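Local coordinates for protein ribonucleoside-diphosphate reductase (Pseudomonas aeruginosa, PDB 5IM3) that probably reduces ribonucleoside diphosphates to the deoxyribonucleotides needed for DNA synthesis, under allosteric control by nucleotides such as dATP bound in its ATP cone, at residues A[77-89]-A[100-112]. Residues are numbered along the deposited sequence; the frame is centred on the assembly and turned at random.
With DTP (2'-deoxyadenosine 5'-triphosphate), chain C; DTP (2'-deoxyadenosine 5'-triphosphate), chain D.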
loop_
_atom_site.group_PDB
_atom_site.type_symbol
_atom_site.label_atom_id
_atom_site.label_comp_id
_atom_site.label_asym_id
_atom_site.label_seq_id
_atom_site.Cartn_x
_atom_site.Cartn_y
_atom_site.Cartn_z
ATOM N N ARG A 77 17.634 -53.164 7.926
ATOM C CA ARG A 77 17.085 -51.904 7.441
ATOM C C ARG A 77 18.074 -50.765 7.655
ATOM O O ARG A 77 18.293 -49.946 6.755
ATOM C CB ARG A 77 15.759 -51.606 8.142
ATOM C CG ARG A 77 15.080 -50.328 7.672
ATOM C CD ARG A 77 13.788 -50.066 8.432
ATOM N NE ARG A 77 14.015 -49.930 9.868
ATOM C CZ ARG A 77 14.481 -48.830 10.455
ATOM N NH1 ARG A 77 14.782 -47.758 9.732
ATOM N NH2 ARG A 77 14.656 -48.804 11.769
ATOM N N LEU A 78 18.686 -50.703 8.838
ATOM C CA LEU A 78 19.696 -49.684 9.100
ATOM C C LEU A 78 20.917 -49.883 8.212
ATOM O O LEU A 78 21.473 -48.914 7.684
ATOM C CB LEU A 78 20.095 -49.715 10.576
ATOM C CG LEU A 78 18.979 -49.471 11.593
ATOM C CD1 LEU A 78 19.503 -49.700 12.998
ATOM C CD2 LEU A 78 18.411 -48.070 11.456
ATOM N N THR A 79 21.348 -51.136 8.035
ATOM C CA THR A 79 22.491 -51.412 7.174
ATOM C C THR A 79 22.216 -50.998 5.736
ATOM O O THR A 79 23.126 -50.544 5.034
ATOM C CB THR A 79 22.849 -52.899 7.234
ATOM O OG1 THR A 79 23.180 -53.259 8.582
ATOM C CG2 THR A 79 24.037 -53.213 6.330
ATOM N N GLU A 80 20.969 -51.143 5.280
ATOM C CA GLU A 80 20.640 -50.816 3.898
ATOM C C GLU A 80 20.735 -49.317 3.646
ATOM O O GLU A 80 21.352 -48.882 2.666
ATOM C CB GLU A 80 19.241 -51.338 3.561
ATOM C CG GLU A 80 18.666 -50.807 2.254
ATOM C CD GLU A 80 19.549 -51.105 1.057
ATOM O OE1 GLU A 80 20.426 -51.989 1.163
ATOM O OE2 GLU A 80 19.365 -50.451 0.008
ATOM N N GLN A 81 20.128 -48.507 4.515
ATOM C CA GLN A 81 20.162 -47.063 4.309
ATOM C C GLN A 81 21.551 -46.484 4.543
ATOM O O GLN A 81 21.828 -45.371 4.084
ATOM C CB GLN A 81 19.134 -46.370 5.207
ATOM C CG GLN A 81 19.308 -46.609 6.696
ATOM C CD GLN A 81 18.111 -46.126 7.498
ATOM O OE1 GLN A 81 16.970 -46.197 7.037
ATOM N NE2 GLN A 81 18.365 -45.629 8.702
ATOM N N VAL A 82 22.432 -47.211 5.232
ATOM C CA VAL A 82 23.832 -46.805 5.304
ATOM C C VAL A 82 24.538 -47.111 3.992
ATOM O O VAL A 82 25.132 -46.225 3.364
ATOM C CB VAL A 82 24.531 -47.491 6.494
ATOM C CG1 VAL A 82 26.057 -47.350 6.390
ATOM C CG2 VAL A 82 24.032 -46.906 7.808
ATOM N N THR A 83 24.488 -48.373 3.557
ATOM C CA THR A 83 25.099 -48.741 2.286
ATOM C C THR A 83 24.531 -47.915 1.141
ATOM O O THR A 83 25.255 -47.581 0.196
ATOM C CB THR A 83 24.896 -50.235 2.020
ATOM O OG1 THR A 83 25.518 -50.997 3.064
ATOM C CG2 THR A 83 25.496 -50.641 0.678
ATOM N N ALA A 84 23.243 -47.571 1.210
ATOM C CA ALA A 84 22.642 -46.747 0.167
ATOM C C ALA A 84 23.233 -45.343 0.166
ATOM O O ALA A 84 23.448 -44.757 -0.901
ATOM C CB ALA A 84 21.127 -46.690 0.354
ATOM N N THR A 85 23.511 -44.792 1.350
ATOM C CA THR A 85 24.062 -43.442 1.427
ATOM C C THR A 85 25.393 -43.348 0.689
ATOM O O THR A 85 25.638 -42.381 -0.044
ATOM C CB THR A 85 24.233 -43.027 2.889
ATOM O OG1 THR A 85 22.996 -43.212 3.589
ATOM C CG2 THR A 85 24.647 -41.564 2.988
ATOM N N PHE A 86 26.267 -44.341 0.870
ATOM C CA PHE A 86 27.547 -44.337 0.169
ATOM C C PHE A 86 27.365 -44.497 -1.334
ATOM O O PHE A 86 28.144 -43.936 -2.113
ATOM C CB PHE A 86 28.450 -45.444 0.721
ATOM C CG PHE A 86 28.916 -45.204 2.132
ATOM C CD1 PHE A 86 29.408 -43.966 2.514
ATOM C CD2 PHE A 86 28.856 -46.216 3.078
ATOM C CE1 PHE A 86 29.836 -43.741 3.809
ATOM C CE2 PHE A 86 29.281 -45.996 4.379
ATOM C CZ PHE A 86 29.771 -44.758 4.744
ATOM N N LYS A 87 26.350 -45.252 -1.762
ATOM C CA LYS A 87 26.072 -45.382 -3.188
ATOM C C LYS A 87 25.476 -44.105 -3.766
ATOM O O LYS A 87 25.693 -43.798 -4.943
ATOM C CB LYS A 87 25.124 -46.555 -3.437
ATOM C CG LYS A 87 25.745 -47.932 -3.260
ATOM C CD LYS A 87 24.683 -49.016 -3.387
ATOM C CE LYS A 87 25.260 -50.413 -3.218
ATOM N NZ LYS A 87 24.184 -51.437 -3.075
ATOM N N ARG A 88 24.728 -43.347 -2.958
ATOM C CA ARG A 88 24.004 -42.193 -3.482
ATOM C C ARG A 88 24.936 -41.047 -3.854
ATOM O O ARG A 88 24.618 -40.262 -4.754
ATOM C CB ARG A 88 22.970 -41.716 -2.461
ATOM C CG ARG A 88 21.752 -42.618 -2.360
ATOM C CD ARG A 88 20.864 -42.241 -1.186
ATOM N NE ARG A 88 19.759 -43.183 -1.029
ATOM C CZ ARG A 88 18.798 -43.070 -0.117
ATOM N NH1 ARG A 88 18.796 -42.050 0.733
ATOM N NH2 ARG A 88 17.834 -43.980 -0.056
ATOM N N ARG A 89 26.082 -40.932 -3.185
ATOM C CA ARG A 89 26.988 -39.809 -3.387
ATOM C C ARG A 89 28.147 -40.126 -4.325
ATOM O O ARG A 89 28.962 -39.238 -4.592
ATOM C CB ARG A 89 27.551 -39.343 -2.043
ATOM C CG ARG A 89 26.511 -39.014 -0.989
ATOM C CD ARG A 89 27.111 -39.177 0.396
ATOM N NE ARG A 89 26.262 -38.640 1.454
ATOM C CZ ARG A 89 26.548 -38.723 2.749
ATOM N NH1 ARG A 89 27.660 -39.326 3.150
ATOM N NH2 ARG A 89 25.721 -38.206 3.647
ATOM N N GLU A 100 34.325 -42.921 8.723
ATOM C CA GLU A 100 33.210 -42.383 7.952
ATOM C C GLU A 100 32.009 -43.318 8.001
ATOM O O GLU A 100 30.861 -42.862 7.951
ATOM C CB GLU A 100 33.659 -42.144 6.508
ATOM C CG GLU A 100 32.994 -40.963 5.813
ATOM C CD GLU A 100 33.732 -40.540 4.552
ATOM O OE1 GLU A 100 34.966 -40.725 4.490
ATOM O OE2 GLU A 100 33.077 -40.025 3.620
ATOM N N ILE A 101 32.255 -44.624 8.115
ATOM C CA ILE A 101 31.175 -45.599 8.211
ATOM C C ILE A 101 30.603 -45.626 9.621
ATOM O O ILE A 101 29.381 -45.669 9.807
ATOM C CB ILE A 101 31.686 -46.987 7.782
ATOM C CG1 ILE A 101 32.326 -46.896 6.391
ATOM C CG2 ILE A 101 30.543 -48.009 7.816
ATOM C CD1 ILE A 101 32.991 -48.146 5.951
ATOM N N GLN A 102 31.476 -45.620 10.633
ATOM C CA GLN A 102 31.015 -45.589 12.017
ATOM C C GLN A 102 30.081 -44.409 12.255
ATOM O O GLN A 102 29.067 -44.539 12.951
ATOM C CB GLN A 102 32.215 -45.521 12.965
ATOM C CG GLN A 102 33.050 -46.794 13.033
ATOM C CD GLN A 102 32.436 -47.848 13.935
ATOM O OE1 GLN A 102 31.328 -48.329 13.686
ATOM N NE2 GLN A 102 33.152 -48.209 14.995
ATOM N N ASP A 103 30.403 -43.250 11.677
ATOM C CA ASP A 103 29.556 -42.075 11.852
ATOM C C ASP A 103 28.189 -42.277 11.213
ATOM O O ASP A 103 27.165 -41.894 11.791
ATOM C CB ASP A 103 30.244 -40.841 11.267
ATOM C CG ASP A 103 31.312 -40.276 12.185
ATOM O OD1 ASP A 103 31.683 -40.958 13.165
ATOM O OD2 ASP A 103 31.781 -39.147 11.927
ATOM N N GLN A 104 28.148 -42.877 10.020
ATOM C CA GLN A 104 26.867 -43.107 9.359
ATOM C C GLN A 104 26.062 -44.196 10.057
ATOM O O GLN A 104 24.828 -44.169 10.017
ATOM C CB GLN A 104 27.090 -43.462 7.889
ATOM C CG GLN A 104 27.552 -42.285 7.039
ATOM C CD GLN A 104 26.507 -41.188 6.938
ATOM O OE1 GLN A 104 25.308 -41.460 6.879
ATOM N NE2 GLN A 104 26.958 -39.938 6.922
ATOM N N VAL A 105 26.733 -45.154 10.700
ATOM C CA VAL A 105 26.020 -46.156 11.487
ATOM C C VAL A 105 25.329 -45.495 12.673
ATOM O O VAL A 105 24.147 -45.746 12.942
ATOM C CB VAL A 105 26.982 -47.270 11.940
ATOM C CG1 VAL A 105 26.347 -48.129 13.036
ATOM C CG2 VAL A 105 27.379 -48.139 10.752
ATOM N N GLU A 106 26.056 -44.646 13.404
ATOM C CA GLU A 106 25.442 -43.909 14.502
ATOM C C GLU A 106 24.277 -43.069 14.003
ATOM O O GLU A 106 23.236 -42.981 14.664
ATOM C CB GLU A 106 26.474 -43.017 15.193
ATOM C CG GLU A 106 27.547 -43.768 15.974
ATOM C CD GLU A 106 28.550 -42.836 16.642
ATOM O OE1 GLU A 106 28.449 -41.603 16.450
ATOM O OE2 GLU A 106 29.442 -43.339 17.364
ATOM N N LEU A 107 24.431 -42.447 12.832
ATOM C CA LEU A 107 23.368 -41.611 12.291
ATOM C C LEU A 107 22.095 -42.421 12.070
ATOM O O LEU A 107 21.001 -41.995 12.452
ATOM C CB LEU A 107 23.833 -40.958 10.987
ATOM C CG LEU A 107 22.812 -40.070 10.266
ATOM C CD1 LEU A 107 22.372 -38.908 11.150
ATOM C CD2 LEU A 107 23.378 -39.556 8.950
ATOM N N ALA A 108 22.224 -43.604 11.462
ATOM C CA ALA A 108 21.051 -44.424 11.178
ATOM C C ALA A 108 20.362 -44.862 12.465
ATOM O O ALA A 108 19.134 -44.787 12.582
ATOM C CB ALA A 108 21.454 -45.639 10.340
ATOM N N LEU A 109 21.141 -45.332 13.445
ATOM C CA LEU A 109 20.565 -45.694 14.737
ATOM C C LEU A 109 19.853 -44.506 15.372
ATOM O O LEU A 109 18.762 -44.653 15.937
ATOM C CB LEU A 109 21.657 -46.215 15.672
ATOM C CG LEU A 109 22.129 -47.654 15.453
ATOM C CD1 LEU A 109 23.478 -47.885 16.128
ATOM C CD2 LEU A 109 21.090 -48.639 15.973
ATOM N N MET A 110 20.452 -43.317 15.278
ATOM C CA MET A 110 19.902 -42.147 15.953
ATOM C C MET A 110 18.623 -41.658 15.283
ATOM O O MET A 110 17.648 -41.331 15.969
ATOM C CB MET A 110 20.944 -41.033 15.988
ATOM C CG MET A 110 22.097 -41.302 16.934
ATOM S SD MET A 110 23.316 -39.983 16.875
ATOM C CE MET A 110 24.549 -40.595 18.023
ATOM N N ARG A 111 18.606 -41.580 13.948
ATOM C CA ARG A 111 17.405 -41.114 13.264
ATOM C C ARG A 111 16.237 -42.069 13.457
ATOM O O ARG A 111 15.083 -41.644 13.352
ATOM C CB ARG A 111 17.675 -40.917 11.770
ATOM C CG ARG A 111 18.651 -39.793 11.457
ATOM C CD ARG A 111 18.606 -39.405 9.988
ATOM N NE ARG A 111 17.581 -38.394 9.723
ATOM C CZ ARG A 111 17.820 -37.095 9.546
ATOM N NH1 ARG A 111 19.058 -36.616 9.591
ATOM N NH2 ARG A 111 16.811 -36.264 9.312
ATOM N N ALA A 112 16.512 -43.343 13.735
ATOM C CA ALA A 112 15.480 -44.321 14.045
ATOM C C ALA A 112 14.999 -44.237 15.488
ATOM O O ALA A 112 14.181 -45.066 15.898
ATOM C CB ALA A 112 15.997 -45.733 13.762
HETATM P PG DTP C . 38.653 -55.095 13.740
HETATM O O1G DTP C . 38.301 -56.471 13.322
HETATM O O2G DTP C . 37.624 -54.484 14.708
HETATM O O3G DTP C . 40.018 -55.012 14.394
HETATM P PB DTP C . 37.626 -52.904 12.267
HETATM O O1B DTP C . 37.492 -52.067 13.478
HETATM O O2B DTP C . 37.980 -52.079 11.043
HETATM O O3B DTP C . 38.666 -54.080 12.513
HETATM P PA DTP C . 35.182 -53.965 13.200
HETATM O O1A DTP C . 34.356 -55.142 12.873
HETATM O O2A DTP C . 35.829 -54.007 14.588
HETATM O O3A DTP C . 36.278 -53.721 12.075
HETATM O "O5'" DTP C . 34.393 -52.639 13.070
HETATM C "C5'" DTP C . 33.721 -52.463 11.819
HETATM C "C4'" DTP C . 33.257 -51.043 11.642
HETATM O "O4'" DTP C . 33.747 -50.541 10.384
HETATM C "C3'" DTP C . 31.745 -50.916 11.541
HETATM O "O3'" DTP C . 31.297 -49.605 11.887
HETATM C "C2'" DTP C . 31.494 -51.213 10.068
HETATM C "C1'" DTP C . 32.781 -50.788 9.369
HETATM N N9 DTP C . 33.317 -51.787 8.447
HETATM C C8 DTP C . 34.124 -52.859 8.719
HETATM N N7 DTP C . 34.361 -53.629 7.685
HETATM C C5 DTP C . 33.664 -53.017 6.655
HETATM C C6 DTP C . 33.506 -53.341 5.295
HETATM N N6 DTP C . 33.965 -54.473 4.747
HETATM N N1 DTP C . 32.778 -52.496 4.532
HETATM C C2 DTP C . 32.235 -51.418 5.106
HETATM N N3 DTP C . 32.287 -51.033 6.381
HETATM C C4 DTP C . 33.024 -51.875 7.107
HETATM P PG DTP D . 38.583 -51.875 17.788
HETATM O O1G DTP D . 38.321 -52.766 16.679
HETATM O O2G DTP D . 38.684 -52.567 19.110
HETATM O O3G DTP D . 39.790 -51.009 17.583
HETATM P PB DTP D . 35.917 -50.831 17.291
HETATM O O1B DTP D . 35.968 -51.154 15.855
HETATM O O2B DTP D . 35.247 -49.482 17.501
HETATM O O3B DTP D . 37.376 -50.849 17.925
HETATM P PA DTP D . 34.964 -53.517 17.739
HETATM O O1A DTP D . 34.880 -54.304 18.987
HETATM O O2A DTP D . 36.112 -53.998 16.836
HETATM O O3A DTP D . 35.149 -51.975 18.083
HETATM O "O5'" DTP D . 33.647 -53.500 16.882
HETATM C "C5'" DTP D . 32.376 -53.399 17.542
HETATM C "C4'" DTP D . 31.563 -52.234 17.030
HETATM O "O4'" DTP D . 30.162 -52.528 17.212
HETATM C "C3'" DTP D . 31.830 -50.899 17.740
HETATM O "O3'" DTP D . 32.200 -49.893 16.796
HETATM C "C2'" DTP D . 30.497 -50.538 18.396
HETATM C "C1'" DTP D . 29.673 -51.812 18.326
HETATM N N9 DTP D . 29.744 -52.664 19.511
HETATM C C8 DTP D . 30.409 -53.849 19.682
HETATM N N7 DTP D . 30.320 -54.343 20.893
HETATM C C5 DTP D . 29.538 -53.418 21.568
HETATM C C6 DTP D . 29.075 -53.356 22.896
HETATM N N6 DTP D . 29.405 -54.241 23.840
HETATM N N1 DTP D . 28.290 -52.313 23.237
HETATM C C2 DTP D . 28.002 -51.395 22.311
HETATM N N3 DTP D . 28.395 -51.337 21.038
HETATM C C4 DTP D . 29.167 -52.384 20.726
#
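Leu78 lies over Ala108 and Val82 over Gln104 where segments 77-88 and 100-111, on helices 69-88 and 98-111 of the ATP cone, run in broadly opposite directions but steeply inclined, their axes 9.4 Å and their N-to-C directions 131° apart. Ala108 sits at the middle of the interface: its CB meets Val82 CG2 at 3.8 Å and also takes the amide end of Gln81, whose NE2 sits 3.5 Å from that methyl. Leu78 splits its branches, CD2 against the backbone oxygen of Ala108 and CD1 against Leu109 CD2 at 3.5 Å, the two leucines crossing at about a right angle. At the other end, Phe86 has CG anti to its carbonyl carbon (chi1 -68°), which carries the ring across to Ile101; CZ reaches Ile101 CG1 at 3.7 Å, with Ile101 CA and the carbonyl oxygen of Glu100 at the ring edge. Gln104 bends at chi2, its CG near Phe86 CZ and its amide almost perpendicular (87°) to the Arg89 guanidinium, one face of which rests on Thr85 CG2. Ile101 turns CD1 to one adenine, while Gln102 NE2 donates to O3' of the second dATP (2.6 Å). Mainly apolar packing thus backs the paired dATP sites and probably helps position both residues.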